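Local atomic coordinates of Lin2960 protein (Listeria innocua, PDB entry 3OOP), a protein that is a MarR-family protein of uncharacterised function that probably binds DNA and regulates transcription. Residues T61-D64 with T65-N69; D73-R77 with K78-V82; A121-T124 with R125-E129. One frame throughout, in Å; residues are numbered along the deposited sequence.

In the fold
All three are local contacts at helix ends. Interactions 1 and 2 hold the two ends of helix 65-77, the presumed recognition helix of the winged helix-turn-helix, with centres about 15 Å apart; interaction 3 starts helix 125-141 on the opposite side of the chain's centre, its centre about 34 and 39 Å from those of interactions 1 and 2. Interactions 1 and 3 are surface N-caps: one oxygen of Asp64 takes both amide and hydroxyl of Thr67, whereas Thr124 and Asp127 form a reciprocal capping box. Interaction 2, partly buried, closes the C-terminal end of helix 65-77 with backbone bonds and leucine and isoleucine packing. The second subunit packs on 121-129 but touches neither 61-69 nor 73-82.

Interaction 1: T61-D64 with T65-N69; sequences TKKD and TPTVN
Asp64 OD1 takes two bonds from Thr67, one from the hydroxyl and one from the backbone amide, and so caps the start of helix 65-77. This is the turn of a MarR-type helix-turn-helix: helix 54-61 ends, Lys62 leaves helical geometry with positive phi, and Asp64 stands at the N-cap of what is probably the DNA-recognition helix. Thr67 OG1 lies 2.6 Å from Asp64 OD1, reaching it from above the carboxylate plane, while Thr67 N donates to Asp64 OD1 over 2.9 Å nearly along the C-O axis. The carboxylate can reach forward to Thr67, in the first turn, because Asp64 CG sits between its own N and carbonyl carbon (chi1 61°). Its negative charge probably suits the positive end of the helix dipole. Pro66, second in the helix, has no N-H needing an acceptor, and its CD rests against Asp64 OD1. The backbone bond from Val68 N to Asp64 O, 3.0 Å and nearly straight, closes the turn. Val68 is buried against Gln54, Ile57 and Ala58 of helix 54-61. Lys63 lies across Thr67 at about a right angle, and its CB meets Val68 CG2 at 3.8 Å.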
loop_
_atom_site.group_PDB
_atom_site.type_symbol
_atom_site.label_atom_id
_atom_site.label_comp_id
_atom_site.label_asym_id
_atom_site.label_seq_id
_atom_site.Cartn_x
_atom_site.Cartn_y
_atom_site.Cartn_z
ATOM N N THR A 61 -9.010 -17.569 -2.147
ATOM C CA THR A 61 -7.586 -17.432 -2.412
ATOM C C THR A 61 -7.302 -16.298 -3.390
ATOM O O THR A 61 -6.152 -15.873 -3.532
ATOM C CB THR A 61 -6.987 -18.727 -2.999
ATOM O OG1 THR A 61 -7.639 -19.030 -4.235
ATOM C CG2 THR A 61 -7.167 -19.896 -2.044
ATOM N N LYS A 62 -8.355 -15.816 -4.055
ATOM C CA LYS A 62 -8.231 -14.812 -5.125
ATOM C C LYS A 62 -7.385 -15.326 -6.295
ATOM O O LYS A 62 -6.498 -14.631 -6.798
ATOM C CB LYS A 62 -7.709 -13.482 -4.570
ATOM C CG LYS A 62 -8.761 -12.717 -3.793
ATOM C CD LYS A 62 -8.166 -11.611 -2.941
ATOM C CE LYS A 62 -7.965 -12.069 -1.504
ATOM N NZ LYS A 62 -7.612 -10.926 -0.608
ATOM N N LYS A 63 -7.673 -16.555 -6.711
ATOM C CA LYS A 63 -7.077 -17.146 -7.903
ATOM C C LYS A 63 -8.198 -17.405 -8.898
ATOM O O LYS A 63 -9.358 -17.519 -8.503
ATOM C CB LYS A 63 -6.354 -18.452 -7.549
ATOM C CG LYS A 63 -5.229 -18.291 -6.524
ATOM C CD LYS A 63 -4.570 -19.630 -6.192
ATOM C CE LYS A 63 -3.590 -19.502 -5.023
ATOM N NZ LYS A 63 -2.352 -18.737 -5.349
ATOM N N ASP A 64 -7.876 -17.492 -10.185
ATOM C CA ASP A 64 -8.929 -17.726 -11.173
ATOM C C ASP A 64 -9.323 -19.200 -11.276
ATOM O O ASP A 64 -8.606 -20.084 -10.786
ATOM C CB ASP A 64 -8.583 -17.110 -12.540
ATOM C CG ASP A 64 -7.313 -17.674 -13.153
ATOM O OD1 ASP A 64 -6.986 -18.852 -12.913
ATOM O OD2 ASP A 64 -6.648 -16.934 -13.913
ATOM N N THR A 65 -10.473 -19.447 -11.900
ATOM C CA THR A 65 -11.008 -20.792 -12.119
ATOM C C THR A 65 -9.957 -21.787 -12.650
ATOM O O THR A 65 -9.761 -22.836 -12.038
ATOM C CB THR A 65 -12.265 -20.772 -13.036
ATOM O OG1 THR A 65 -13.174 -19.754 -12.588
ATOM C CG2 THR A 65 -12.977 -22.122 -13.032
ATOM N N PRO A 66 -9.281 -21.463 -13.782
ATOM C CA PRO A 66 -8.264 -22.378 -14.326
ATOM C C PRO A 66 -7.118 -22.699 -13.350
ATOM O O PRO A 66 -6.673 -23.847 -13.291
ATOM C CB PRO A 66 -7.714 -21.613 -15.540
ATOM C CG PRO A 66 -8.808 -20.671 -15.923
ATOM C CD PRO A 66 -9.452 -20.270 -14.644
ATOM N N THR A 67 -6.654 -21.691 -12.610
ATOM C CA THR A 67 -5.567 -21.852 -11.642
ATOM C C THR A 67 -5.988 -22.776 -10.501
ATOM O O THR A 67 -5.245 -23.688 -10.135
ATOM C CB THR A 67 -5.115 -20.485 -11.082
ATOM O OG1 THR A 67 -4.613 -19.680 -12.156
ATOM C CG2 THR A 67 -4.035 -20.635 -10.013
ATOM N N VAL A 68 -7.179 -22.533 -9.954
ATOM C CA VAL A 68 -7.701 -23.359 -8.864
ATOM C C VAL A 68 -7.926 -24.783 -9.358
ATOM O O VAL A 68 -7.521 -25.734 -8.689
ATOM C CB VAL A 68 -8.966 -22.747 -8.214
ATOM C CG1 VAL A 68 -9.658 -23.757 -7.298
ATOM C CG2 VAL A 68 -8.589 -21.510 -7.418
ATOM N N ASN A 69 -8.514 -24.933 -10.546
ATOM C CA ASN A 69 -8.719 -26.251 -11.139
ATOM C C ASN A 69 -7.403 -27.032 -11.235
ATOM O O ASN A 69 -7.349 -28.212 -10.894
ATOM C CB ASN A 69 -9.395 -26.130 -12.510
ATOM C CG ASN A 69 -10.786 -25.509 -12.428
ATOM O OD1 ASN A 69 -11.341 -25.328 -11.338
ATOM N ND2 ASN A 69 -11.356 -25.179 -13.583
#

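Interaction 2: D73-R77 with K78-V82; sequences DVLLR and KELIV
Leu75, Leu76 and Val74 at the end of helix 65-77 meet the residues that lead into strand 81-84, through a Schellman motif and a small apolar cluster. Lys78 N donates to Val74 O at 2.9 Å, an ordinary helical bond. The Schellman pair follows: Glu79 N donates to Leu76 O, and Leu80 N to Leu75 O at 3.0 Å. The last is nearly straight and spans five residues; Glu79 N instead comes in above the carbonyl plane of Leu76. Positive phi at Glu79 (60°) turns the chain out of the helix and toward the wing of the winged helix-turn-helix.

The side chain of Lys78 runs back alongside Val74, both pointing the same way. Its CB and CG pass the carbonyl oxygen of Val74, CG coming within 3.3 Å of Val74 O. CD and CE then follow the methyl Val74 CG1, with CE 3.9 Å from it. At the tip, NZ leaves the contact for a salt bridge with Asp34 and a hydrogen bond to Gln39.

Ile81 turns back onto Leu75 and Leu76. With chi1 at 65°, its CG1 branch carries CD1 to within 3.7 Å of Leu75 CB. Leu76 crosses Ile81 at about a right angle, its CD2 3.8 Å from Ile81 CG1. Leu75 CD2 touches Leu80 CD1 at 4.0 Å. Helix 37-49 packs on the same cluster, with Val42 against Leu75 and Leu43 and Ile46 against Ile81.

The chemistry is thus divided: the last helical bond and the Schellman pair use the carbonyls, Leu75 and Leu76 pack on Leu80 and Ile81 where the chain enters the strand, and the aliphatic stem of Lys78, lying along Val74, delivers its charge to an acid beyond the contact.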
loop_
_atom_site.group_PDB
_atom_site.type_symbol
_atom_site.label_atom_id
_atom_site.label_comp_id
_atom_site.label_asym_id
_atom_site.label_seq_id
_atom_site.Cartn_x
_atom_site.Cartn_y
_atom_site.Cartn_z
ATOM N N ASP A 73 -6.363 -30.311 -8.917
ATOM C CA ASP A 73 -5.908 -31.558 -9.532
ATOM C C ASP A 73 -4.599 -32.106 -8.928
ATOM O O ASP A 73 -4.496 -33.305 -8.684
ATOM C CB ASP A 73 -5.853 -31.432 -11.058
ATOM C CG ASP A 73 -7.245 -31.319 -11.682
ATOM O OD1 ASP A 73 -8.237 -31.745 -11.038
ATOM O OD2 ASP A 73 -7.358 -30.798 -12.822
ATOM N N VAL A 74 -3.626 -31.240 -8.650
ATOM C CA VAL A 74 -2.376 -31.687 -8.011
ATOM C C VAL A 74 -2.648 -32.213 -6.598
ATOM O O VAL A 74 -2.110 -33.248 -6.206
ATOM C CB VAL A 74 -1.294 -30.576 -7.958
ATOM C CG1 VAL A 74 -0.063 -31.063 -7.188
ATOM C CG2 VAL A 74 -0.901 -30.134 -9.382
ATOM N N LEU A 75 -3.498 -31.513 -5.853
ATOM C CA LEU A 75 -3.804 -31.913 -4.471
ATOM C C LEU A 75 -4.582 -33.230 -4.389
ATOM O O LEU A 75 -4.395 -34.011 -3.457
ATOM C CB LEU A 75 -4.533 -30.795 -3.719
ATOM C CG LEU A 75 -3.766 -29.487 -3.485
ATOM C CD1 LEU A 75 -4.691 -28.459 -2.821
ATOM C CD2 LEU A 75 -2.515 -29.712 -2.644
ATOM N N LEU A 76 -5.441 -33.474 -5.374
ATOM C CA LEU A 76 -6.113 -34.761 -5.514
ATOM C C LEU A 76 -5.111 -35.879 -5.809
ATOM O O LEU A 76 -5.172 -36.947 -5.184
ATOM C CB LEU A 76 -7.197 -34.697 -6.599
ATOM C CG LEU A 76 -8.500 -33.981 -6.220
ATOM C CD1 LEU A 76 -9.324 -33.711 -7.458
ATOM C CD2 LEU A 76 -9.314 -34.769 -5.184
ATOM N N ARG A 77 -4.182 -35.621 -6.727
ATOM C CA ARG A 77 -3.165 -36.606 -7.072
ATOM C C ARG A 77 -2.241 -36.903 -5.887
ATOM O O ARG A 77 -1.827 -38.048 -5.701
ATOM C CB ARG A 77 -2.374 -36.161 -8.301
ATOM C CG ARG A 77 -1.809 -37.309 -9.111
ATOM C CD ARG A 77 -1.473 -36.873 -10.527
ATOM N NE ARG A 77 -0.524 -35.762 -10.560
ATOM C CZ ARG A 77 -0.839 -34.519 -10.907
ATOM N NH1 ARG A 77 0.097 -33.577 -10.914
ATOM N NH2 ARG A 77 -2.089 -34.216 -11.248
ATOM N N LYS A 78 -1.945 -35.883 -5.077
ATOM C CA LYS A 78 -1.145 -36.046 -3.856
ATOM C C LYS A 78 -1.941 -36.694 -2.717
ATOM O O LYS A 78 -1.390 -36.930 -1.637
ATOM C CB LYS A 78 -0.544 -34.712 -3.390
ATOM C CG LYS A 78 0.502 -34.118 -4.343
ATOM C CD LYS A 78 1.186 -32.881 -3.773
ATOM C CE LYS A 78 2.435 -32.529 -4.582
ATOM N NZ LYS A 78 3.256 -31.429 -3.969
ATOM N N GLU A 79 -3.223 -36.963 -2.967
ATOM C CA GLU A 79 -4.138 -37.597 -2.007
ATOM C C GLU A 79 -4.299 -36.787 -0.723
ATOM O O GLU A 79 -4.441 -37.352 0.364
ATOM C CB GLU A 79 -3.697 -39.028 -1.688
ATOM C CG GLU A 79 -3.197 -39.798 -2.910
ATOM C CD GLU A 79 -2.900 -41.247 -2.606
ATOM O OE1 GLU A 79 -1.724 -41.578 -2.363
ATOM O OE2 GLU A 79 -3.847 -42.056 -2.606
ATOM N N LEU A 80 -4.288 -35.462 -0.863
ATOM C CA LEU A 80 -4.404 -34.554 0.286
ATOM C C LEU A 80 -5.839 -34.067 0.444
ATOM O O LEU A 80 -6.248 -33.639 1.524
ATOM C CB LEU A 80 -3.436 -33.364 0.140
ATOM C CG LEU A 80 -1.951 -33.764 0.055
ATOM C CD1 LEU A 80 -1.039 -32.569 -0.276
ATOM C CD2 LEU A 80 -1.508 -34.469 1.330
ATOM N N ILE A 81 -6.604 -34.137 -0.634
ATOM C CA ILE A 81 -8.000 -33.705 -0.599
ATOM C C ILE A 81 -8.874 -34.723 -1.326
ATOM O O ILE A 81 -8.369 -35.590 -2.052
ATOM C CB ILE A 81 -8.200 -32.283 -1.208
ATOM C CG1 ILE A 81 -7.859 -32.275 -2.709
ATOM C CG2 ILE A 81 -7.385 -31.232 -0.412
ATOM C CD1 ILE A 81 -8.234 -30.959 -3.438
ATOM N N VAL A 82 -10.178 -34.615 -1.115
ATOM C CA VAL A 82 -11.136 -35.459 -1.802
ATOM C C VAL A 82 -12.210 -34.550 -2.396
ATOM O O VAL A 82 -12.546 -33.510 -1.813
ATOM C CB VAL A 82 -11.691 -36.564 -0.850
ATOM C CG1 VAL A 82 -12.546 -35.970 0.262
ATOM C CG2 VAL A 82 -12.444 -37.636 -1.619
#

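Interaction 3: A121-T124 with R125-E129; sequences AGVT and RTDLE
A chi1 of 60° at Thr124 swings OG1 over the start of the helix, while Asp127 CG lies beside its backbone N and opposite the carbonyl carbon (chi1 -73°); these two rotations turn the hydroxyl and the carboxylate toward each other. The result is a capping box at the start of helix 125-141, with Thr124 as N-cap. Asp127 N donates to Thr124 OG1 at a long 3.3 Å, and in return Thr124 N donates to Asp127 OD2 at 3.0 Å. That second donor meets OD2 on the anti side, 24° out of the carboxylate plane. The hydroxyl adds a weak bond of its own, Thr124 OG1 to Asp127 OD2, so the same oxygen faces both the amide and the hydroxyl of Thr124. The carboxylate is thereby tied to the residue that starts the helix, and its charge would probably be eased by the helix's positive end.

The backbone bond from Leu128 N to Thr124 O is weak, at 3.4 Å. Val123 CG1 comes to 4.2 Å from Leu128 CD2. This cap follows the short loop after helix 99-119, and the second subunit packs against it: Met4 and Ile11 of that subunit's helix 2-29 meet Val123 and Leu128, and Ile134 of its helix 125-141 meets Asp127, placing the beginning of helix 125-141 at the dimer interface.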
loop_
_atom_site.group_PDB
_atom_site.type_symbol
_atom_site.label_atom_id
_atom_site.label_comp_id
_atom_site.label_asym_id
_atom_site.label_seq_id
_atom_site.Cartn_x
_atom_site.Cartn_y
_atom_site.Cartn_z
ATOM N N ALA A 121 7.854 -10.909 17.400
ATOM C CA ALA A 121 8.584 -10.831 18.665
ATOM C C ALA A 121 8.792 -9.381 19.123
ATOM O O ALA A 121 9.306 -8.557 18.371
ATOM C CB ALA A 121 9.930 -11.582 18.563
ATOM N N GLY A 122 8.366 -9.076 20.348
ATOM C CA GLY A 122 8.513 -7.727 20.900
ATOM C C GLY A 122 7.471 -6.717 20.447
ATOM O O GLY A 122 7.492 -5.565 20.882
ATOM N N VAL A 123 6.565 -7.133 19.567
ATOM C CA VAL A 123 5.449 -6.278 19.142
ATOM C C VAL A 123 4.191 -6.739 19.855
ATOM O O VAL A 123 3.914 -7.937 19.904
ATOM C CB VAL A 123 5.199 -6.350 17.608
ATOM C CG1 VAL A 123 4.094 -5.377 17.195
ATOM C CG2 VAL A 123 6.462 -6.055 16.841
ATOM N N THR A 124 3.435 -5.792 20.403
ATOM C CA THR A 124 2.208 -6.109 21.126
ATOM C C THR A 124 0.966 -5.622 20.381
ATOM O O THR A 124 1.051 -4.719 19.542
ATOM C CB THR A 124 2.223 -5.507 22.556
ATOM O OG1 THR A 124 2.340 -4.077 22.480
ATOM C CG2 THR A 124 3.380 -6.056 23.345
ATOM N N ARG A 125 -0.180 -6.227 20.687
ATOM C CA ARG A 125 -1.459 -5.804 20.120
ATOM C C ARG A 125 -1.658 -4.315 20.353
ATOM O O ARG A 125 -2.069 -3.593 19.445
ATOM C CB ARG A 125 -2.613 -6.589 20.747
ATOM C CG ARG A 125 -3.966 -6.362 20.090
ATOM C CD ARG A 125 -5.079 -7.114 20.830
ATOM N NE ARG A 125 -5.751 -6.286 21.837
ATOM C CZ ARG A 125 -5.362 -6.151 23.108
ATOM N NH1 ARG A 125 -4.288 -6.789 23.563
ATOM N NH2 ARG A 125 -6.054 -5.374 23.931
ATOM N N THR A 126 -1.354 -3.871 21.577
ATOM C CA THR A 126 -1.447 -2.460 21.964
ATOM C C THR A 126 -0.635 -1.539 21.039
ATOM O O THR A 126 -1.131 -0.479 20.641
ATOM C CB THR A 126 -1.039 -2.244 23.451
ATOM O OG1 THR A 126 -1.595 -3.293 24.254
ATOM C CG2 THR A 126 -1.558 -0.916 23.975
ATOM N N ASP A 127 0.590 -1.947 20.688
ATOM C CA ASP A 127 1.444 -1.188 19.762
ATOM C C ASP A 127 0.734 -0.920 18.438
ATOM O O ASP A 127 0.854 0.167 17.863
ATOM C CB ASP A 127 2.746 -1.941 19.456
ATOM C CG ASP A 127 3.733 -1.934 20.611
ATOM O OD1 ASP A 127 3.899 -0.884 21.278
ATOM O OD2 ASP A 127 4.371 -2.995 20.828
ATOM N N LEU A 128 -0.007 -1.917 17.961
ATOM C CA LEU A 128 -0.725 -1.804 16.694
ATOM C C LEU A 128 -2.004 -0.971 16.800
ATOM O O LEU A 128 -2.270 -0.144 15.919
ATOM C CB LEU A 128 -1.014 -3.189 16.104
ATOM C CG LEU A 128 0.208 -4.064 15.816
ATOM C CD1 LEU A 128 -0.237 -5.400 15.239
ATOM C CD2 LEU A 128 1.179 -3.367 14.872
ATOM N N GLU A 129 -2.777 -1.168 17.872
ATOM C CA GLU A 129 -4.032 -0.438 18.098
ATOM C C GLU A 129 -3.803 1.068 18.284
ATOM O O GLU A 129 -4.679 1.887 17.987
ATOM C CB GLU A 129 -4.797 -1.041 19.291
ATOM C CG GLU A 129 -5.247 -2.491 19.056
ATOM C CD GLU A 129 -6.081 -3.059 20.191
ATOM O OE1 GLU A 129 -6.103 -2.450 21.283
ATOM O OE2 GLU A 129 -6.710 -4.124 19.988
#